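Local coordinates for HTH-type transcriptional repressor PhnF (Mycobacterium smegmatis, PDB 3F8M), which represses the phnDCE phosphate-uptake operon when phosphate is available in the cell, binding DNA as a GntR-type transcription factor, at residues L98-A112 and V124-D138. Numbering follows the deposited sequence.
Sequences LSAGRILVAWSDLTA and VGAPVLQLERVLTTD
V105 and A106 both hand their backbone N-H to a single carbonyl, E132 O, at 2.8 Å from V105 N and 3.2 Å from A106 N. This classic beta bulge interrupts an otherwise regular antiparallel ladder between strands 100-111 and 127-137 and slips its register by one residue. Both donors reach the oxygen from the same face of its plane. The extra residue, V105, points toward the partner strand.

Past the bulge, L131 sets CD1 over the centre of the W107 six-membered ring, a CH-pi contact of 3.7 Å to the centroid. The same methyl, L131 CD1, lies 3.6 Å from L104 CD1. L129 meets the same indole obliquely, its CD2 3.7 Å from W107 CZ3, and L157 and R158 of helix 157-160 pack on both residues. On the other side of the bulge, R102 lays CD over one face of the R133 guanidinium, 3.3 Å from R133 CZ, while L131 CD2 lies over the opposite face.

Strand 100-111 forms one edge of the chain's six-stranded UTRA-domain sheet. The two arginines are held by different partners: R102 bonds to E164 O, R133 to H163 O and A165 O and, by a salt bridge, to E145. With R102 NE only 3.6 Å from R133 NH1, the carboxylate of E145 probably balances part of the paired positive charge, and the carbonyls help to hold both guanidinium groups in place.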
loop_
_atom_site.group_PDB
_atom_site.type_symbol
_atom_site.label_atom_id
_atom_site.label_comp_id
_atom_site.label_asym_id
_atom_site.label_seq_id
_atom_site.Cartn_x
_atom_site.Cartn_y
_atom_site.Cartn_z
ATOM N N LEU A 98 17.903 -6.996 -9.292
ATOM C CA LEU A 98 16.942 -8.094 -9.445
ATOM C C LEU A 98 16.424 -8.161 -10.893
ATOM O O LEU A 98 16.207 -7.122 -11.500
ATOM C CB LEU A 98 15.740 -7.879 -8.502
ATOM C CG LEU A 98 15.965 -7.858 -6.981
ATOM C CD1 LEU A 98 14.701 -7.382 -6.220
ATOM C CD2 LEU A 98 16.421 -9.248 -6.479
ATOM N N SER A 99 16.176 -9.371 -11.405
ATOM C CA SER A 99 15.793 -9.592 -12.817
ATOM C C SER A 99 14.282 -9.708 -13.104
ATOM O O SER A 99 13.691 -10.813 -13.035
ATOM C CB SER A 99 16.440 -10.868 -13.314
ATOM O OG SER A 99 15.884 -11.954 -12.604
ATOM N N ALA A 100 13.673 -8.606 -13.499
ATOM C CA ALA A 100 12.224 -8.576 -13.663
ATOM C C ALA A 100 11.798 -8.725 -15.121
ATOM O O ALA A 100 12.531 -8.333 -16.027
ATOM C CB ALA A 100 11.681 -7.286 -13.104
ATOM N N GLY A 101 10.619 -9.306 -15.345
ATOM C CA GLY A 101 10.074 -9.350 -16.708
ATOM C C GLY A 101 8.568 -9.261 -16.757
ATOM O O GLY A 101 7.912 -9.188 -15.724
ATOM N N ARG A 102 8.042 -9.299 -17.975
ATOM C CA ARG A 102 6.597 -9.303 -18.208
ATOM C C ARG A 102 6.263 -10.333 -19.258
ATOM O O ARG A 102 7.002 -10.489 -20.259
ATOM C CB ARG A 102 6.116 -7.948 -18.711
ATOM C CG ARG A 102 6.487 -6.758 -17.826
ATOM C CD ARG A 102 6.095 -5.452 -18.504
ATOM N NE ARG A 102 6.543 -4.218 -17.818
ATOM C CZ ARG A 102 7.715 -3.633 -18.026
ATOM N NH1 ARG A 102 8.585 -4.163 -18.898
ATOM N NH2 ARG A 102 8.005 -2.504 -17.380
ATOM N N ILE A 103 5.138 -10.999 -19.065
ATOM C CA ILE A 103 4.654 -12.001 -20.019
ATOM C C ILE A 103 3.234 -11.651 -20.457
ATOM O O ILE A 103 2.375 -11.357 -19.626
ATOM C CB ILE A 103 4.641 -13.401 -19.370
ATOM C CG1 ILE A 103 6.097 -13.839 -19.105
ATOM C CG2 ILE A 103 3.918 -14.420 -20.279
ATOM C CD1 ILE A 103 6.204 -14.967 -18.055
ATOM N N LEU A 104 2.995 -11.675 -21.768
ATOM C CA LEU A 104 1.672 -11.389 -22.294
ATOM C C LEU A 104 0.744 -12.501 -21.832
ATOM O O LEU A 104 1.016 -13.688 -22.069
ATOM C CB LEU A 104 1.718 -11.382 -23.846
ATOM C CG LEU A 104 0.328 -11.253 -24.522
ATOM C CD1 LEU A 104 -0.352 -9.913 -24.117
ATOM C CD2 LEU A 104 0.457 -11.407 -26.074
ATOM N N VAL A 105 -0.356 -12.144 -21.193
ATOM C CA VAL A 105 -1.455 -13.074 -20.990
ATOM C C VAL A 105 -2.399 -13.010 -22.210
ATOM O O VAL A 105 -2.594 -14.014 -22.940
ATOM C CB VAL A 105 -2.202 -12.726 -19.690
ATOM C CG1 VAL A 105 -3.451 -13.573 -19.487
ATOM C CG2 VAL A 105 -1.282 -12.870 -18.516
ATOM N N ALA A 106 -2.971 -11.836 -22.456
ATOM C CA ALA A 106 -3.858 -11.684 -23.626
ATOM C C ALA A 106 -4.159 -10.214 -23.895
ATOM O O ALA A 106 -4.190 -9.395 -22.971
ATOM C CB ALA A 106 -5.146 -12.425 -23.386
ATOM N N TRP A 107 -4.391 -9.902 -25.174
ATOM C CA TRP A 107 -5.073 -8.688 -25.548
ATOM C C TRP A 107 -6.557 -9.070 -25.672
ATOM O O TRP A 107 -6.873 -10.159 -26.166
ATOM C CB TRP A 107 -4.576 -8.179 -26.910
ATOM C CG TRP A 107 -3.127 -7.684 -26.983
ATOM C CD1 TRP A 107 -2.047 -8.378 -27.421
ATOM C CD2 TRP A 107 -2.671 -6.373 -26.671
ATOM N NE1 TRP A 107 -0.924 -7.585 -27.379
ATOM C CE2 TRP A 107 -1.269 -6.351 -26.902
ATOM C CE3 TRP A 107 -3.303 -5.213 -26.183
ATOM C CZ2 TRP A 107 -0.485 -5.211 -26.702
ATOM C CZ3 TRP A 107 -2.516 -4.056 -25.968
ATOM C CH2 TRP A 107 -1.112 -4.069 -26.247
ATOM N N SER A 108 -7.442 -8.191 -25.210
ATOM C CA SER A 108 -8.902 -8.360 -25.340
ATOM C C SER A 108 -9.501 -7.082 -25.920
ATOM O O SER A 108 -9.065 -5.975 -25.600
ATOM C CB SER A 108 -9.597 -8.674 -24.013
ATOM O OG SER A 108 -9.078 -9.872 -23.457
ATOM N N ASP A 109 -10.516 -7.249 -26.776
ATOM C CA ASP A 109 -11.230 -6.123 -27.345
ATOM C C ASP A 109 -12.597 -6.106 -26.695
ATOM O O ASP A 109 -13.338 -7.079 -26.758
ATOM C CB ASP A 109 -11.365 -6.282 -28.877
ATOM C CG ASP A 109 -10.022 -6.294 -29.598
ATOM O OD1 ASP A 109 -9.419 -5.213 -29.769
ATOM O OD2 ASP A 109 -9.604 -7.381 -30.069
ATOM N N LEU A 110 -12.875 -5.014 -25.995
ATOM C CA LEU A 110 -14.020 -4.837 -25.141
ATOM C C LEU A 110 -14.701 -3.517 -25.561
ATOM O O LEU A 110 -14.186 -2.803 -26.431
ATOM C CB LEU A 110 -13.547 -4.726 -23.672
ATOM C CG LEU A 110 -12.717 -5.932 -23.124
ATOM C CD1 LEU A 110 -12.312 -5.703 -21.695
ATOM C CD2 LEU A 110 -13.482 -7.247 -23.239
ATOM N N THR A 111 -15.826 -3.172 -24.924
ATOM C CA THR A 111 -16.404 -1.818 -25.035
ATOM C C THR A 111 -16.638 -1.211 -23.636
ATOM O O THR A 111 -16.813 -1.949 -22.645
ATOM C CB THR A 111 -17.767 -1.775 -25.817
ATOM O OG1 THR A 111 -18.689 -2.639 -25.182
ATOM C CG2 THR A 111 -17.613 -2.233 -27.225
ATOM N N ALA A 112 -16.670 0.113 -23.553
ATOM C CA ALA A 112 -16.805 0.762 -22.248
ATOM C C ALA A 112 -18.261 0.739 -21.790
ATOM O O ALA A 112 -19.162 1.170 -22.526
ATOM C CB ALA A 112 -16.275 2.174 -22.285
ATOM N N VAL A 124 -20.048 6.016 -23.783
ATOM C CA VAL A 124 -20.580 4.688 -23.537
ATOM C C VAL A 124 -20.570 3.895 -24.850
ATOM O O VAL A 124 -21.012 4.385 -25.912
ATOM C CB VAL A 124 -22.015 4.738 -22.929
ATOM C CG1 VAL A 124 -22.518 3.348 -22.616
ATOM C CG2 VAL A 124 -22.087 5.663 -21.673
ATOM N N GLY A 125 -20.047 2.673 -24.795
ATOM C CA GLY A 125 -19.905 1.842 -25.982
ATOM C C GLY A 125 -18.588 1.992 -26.728
ATOM O O GLY A 125 -18.319 1.222 -27.655
ATOM N N ALA A 126 -17.777 2.975 -26.358
ATOM C CA ALA A 126 -16.516 3.227 -27.076
ATOM C C ALA A 126 -15.584 2.001 -26.954
ATOM O O ALA A 126 -15.615 1.285 -25.929
ATOM C CB ALA A 126 -15.822 4.447 -26.522
ATOM N N PRO A 127 -14.740 1.783 -27.963
ATOM C CA PRO A 127 -13.874 0.589 -27.980
ATOM C C PRO A 127 -12.784 0.688 -26.901
ATOM O O PRO A 127 -12.245 1.737 -26.651
ATOM C CB PRO A 127 -13.283 0.620 -29.389
ATOM C CG PRO A 127 -13.243 2.046 -29.729
ATOM C CD PRO A 127 -14.535 2.608 -29.173
ATOM N N VAL A 128 -12.544 -0.421 -26.227
ATOM C CA VAL A 128 -11.556 -0.456 -25.140
ATOM C C VAL A 128 -10.624 -1.600 -25.513
ATOM O O VAL A 128 -11.106 -2.699 -25.875
ATOM C CB VAL A 128 -12.246 -0.723 -23.809
ATOM C CG1 VAL A 128 -11.158 -1.155 -22.697
ATOM C CG2 VAL A 128 -12.977 0.521 -23.396
ATOM N N LEU A 129 -9.313 -1.339 -25.471
ATOM C CA LEU A 129 -8.330 -2.365 -25.702
ATOM C C LEU A 129 -7.793 -2.744 -24.345
ATOM O O LEU A 129 -7.331 -1.868 -23.644
ATOM C CB LEU A 129 -7.205 -1.860 -26.613
ATOM C CG LEU A 129 -6.059 -2.829 -26.924
ATOM C CD1 LEU A 129 -6.587 -4.119 -27.533
ATOM C CD2 LEU A 129 -4.981 -2.139 -27.868
ATOM N N GLN A 130 -7.857 -4.028 -23.983
ATOM C CA GLN A 130 -7.328 -4.460 -22.661
ATOM C C GLN A 130 -6.086 -5.302 -22.842
ATOM O O GLN A 130 -6.086 -6.241 -23.641
ATOM C CB GLN A 130 -8.368 -5.287 -21.923
ATOM C CG GLN A 130 -7.863 -5.866 -20.569
ATOM C CD GLN A 130 -8.934 -6.648 -19.855
ATOM O OE1 GLN A 130 -9.739 -6.065 -19.145
ATOM N NE2 GLN A 130 -8.926 -7.964 -20.006
ATOM N N LEU A 131 -5.031 -4.946 -22.098
ATOM C CA LEU A 131 -3.810 -5.676 -22.101
ATOM C C LEU A 131 -3.704 -6.344 -20.722
ATOM O O LEU A 131 -3.780 -5.667 -19.677
ATOM C CB LEU A 131 -2.620 -4.733 -22.257
ATOM C CG LEU A 131 -1.233 -5.393 -22.084
ATOM C CD1 LEU A 131 -0.977 -6.564 -23.086
ATOM C CD2 LEU A 131 -0.150 -4.321 -22.179
ATOM N N GLU A 132 -3.512 -7.661 -20.727
ATOM C CA GLU A 132 -3.250 -8.393 -19.463
ATOM C C GLU A 132 -1.912 -9.054 -19.544
ATOM O O GLU A 132 -1.567 -9.670 -20.555
ATOM C CB GLU A 132 -4.255 -9.485 -19.216
ATOM C CG GLU A 132 -5.518 -9.060 -18.608
ATOM C CD GLU A 132 -6.095 -10.123 -17.634
ATOM O OE1 GLU A 132 -6.219 -11.316 -18.020
ATOM O OE2 GLU A 132 -6.484 -9.717 -16.525
ATOM N N ARG A 133 -1.115 -8.868 -18.493
ATOM C CA ARG A 133 0.238 -9.383 -18.461
ATOM C C ARG A 133 0.505 -9.854 -17.024
ATOM O O ARG A 133 -0.081 -9.326 -16.060
ATOM C CB ARG A 133 1.238 -8.288 -18.794
ATOM C CG ARG A 133 1.159 -7.810 -20.276
ATOM C CD ARG A 133 2.284 -6.885 -20.667
ATOM N NE ARG A 133 2.412 -5.649 -19.914
ATOM C CZ ARG A 133 3.325 -4.720 -20.212
ATOM N NH1 ARG A 133 3.419 -3.620 -19.483
ATOM N NH2 ARG A 133 4.149 -4.908 -21.223
ATOM N N VAL A 134 1.418 -10.815 -16.921
ATOM C CA VAL A 134 1.985 -11.253 -15.644
ATOM C C VAL A 134 3.395 -10.664 -15.490
ATOM O O VAL A 134 4.197 -10.702 -16.429
ATOM C CB VAL A 134 2.027 -12.808 -15.570
ATOM C CG1 VAL A 134 2.684 -13.303 -14.279
ATOM C CG2 VAL A 134 0.634 -13.414 -15.717
ATOM N N LEU A 135 3.687 -10.143 -14.314
ATOM C CA LEU A 135 4.994 -9.605 -13.974
ATOM C C LEU A 135 5.761 -10.711 -13.229
ATOM O O LEU A 135 5.164 -11.454 -12.438
ATOM C CB LEU A 135 4.787 -8.404 -13.052
ATOM C CG LEU A 135 3.972 -7.203 -13.599
ATOM C CD1 LEU A 135 3.952 -5.963 -12.672
ATOM C CD2 LEU A 135 4.386 -6.780 -15.030
ATOM N N THR A 136 7.068 -10.794 -13.475
ATOM C CA THR A 136 7.891 -11.895 -12.926
ATOM C C THR A 136 9.178 -11.309 -12.386
ATOM O O THR A 136 9.603 -10.222 -12.787
ATOM C CB THR A 136 8.315 -12.896 -14.013
ATOM O OG1 THR A 136 9.118 -12.201 -15.008
ATOM C CG2 THR A 136 7.106 -13.464 -14.683
ATOM N N THR A 137 9.768 -12.012 -11.438
ATOM C CA THR A 137 11.133 -11.712 -11.020
ATOM C C THR A 137 11.841 -13.018 -10.687
ATOM O O THR A 137 11.282 -13.851 -9.989
ATOM C CB THR A 137 11.171 -10.769 -9.806
ATOM O OG1 THR A 137 12.524 -10.508 -9.436
ATOM C CG2 THR A 137 10.435 -11.347 -8.623
ATOM N N ASP A 138 13.061 -13.202 -11.197
ATOM C CA ASP A 138 13.877 -14.356 -10.807
ATOM C C ASP A 138 13.153 -15.676 -10.985
ATOM O O ASP A 138 13.185 -16.567 -10.088
ATOM C CB ASP A 138 14.295 -14.177 -9.355
ATOM C CG ASP A 138 15.192 -12.994 -9.174
ATOM O OD1 ASP A 138 15.487 -12.339 -10.207
ATOM O OD2 ASP A 138 15.615 -12.715 -8.022
HETATM O O HOH W 1 12.085 -12.474 -14.632
HETATM O O HOH W 2 -6.910 -9.314 -21.919
HETATM O O HOH W 3 -10.156 -2.654 -29.048
#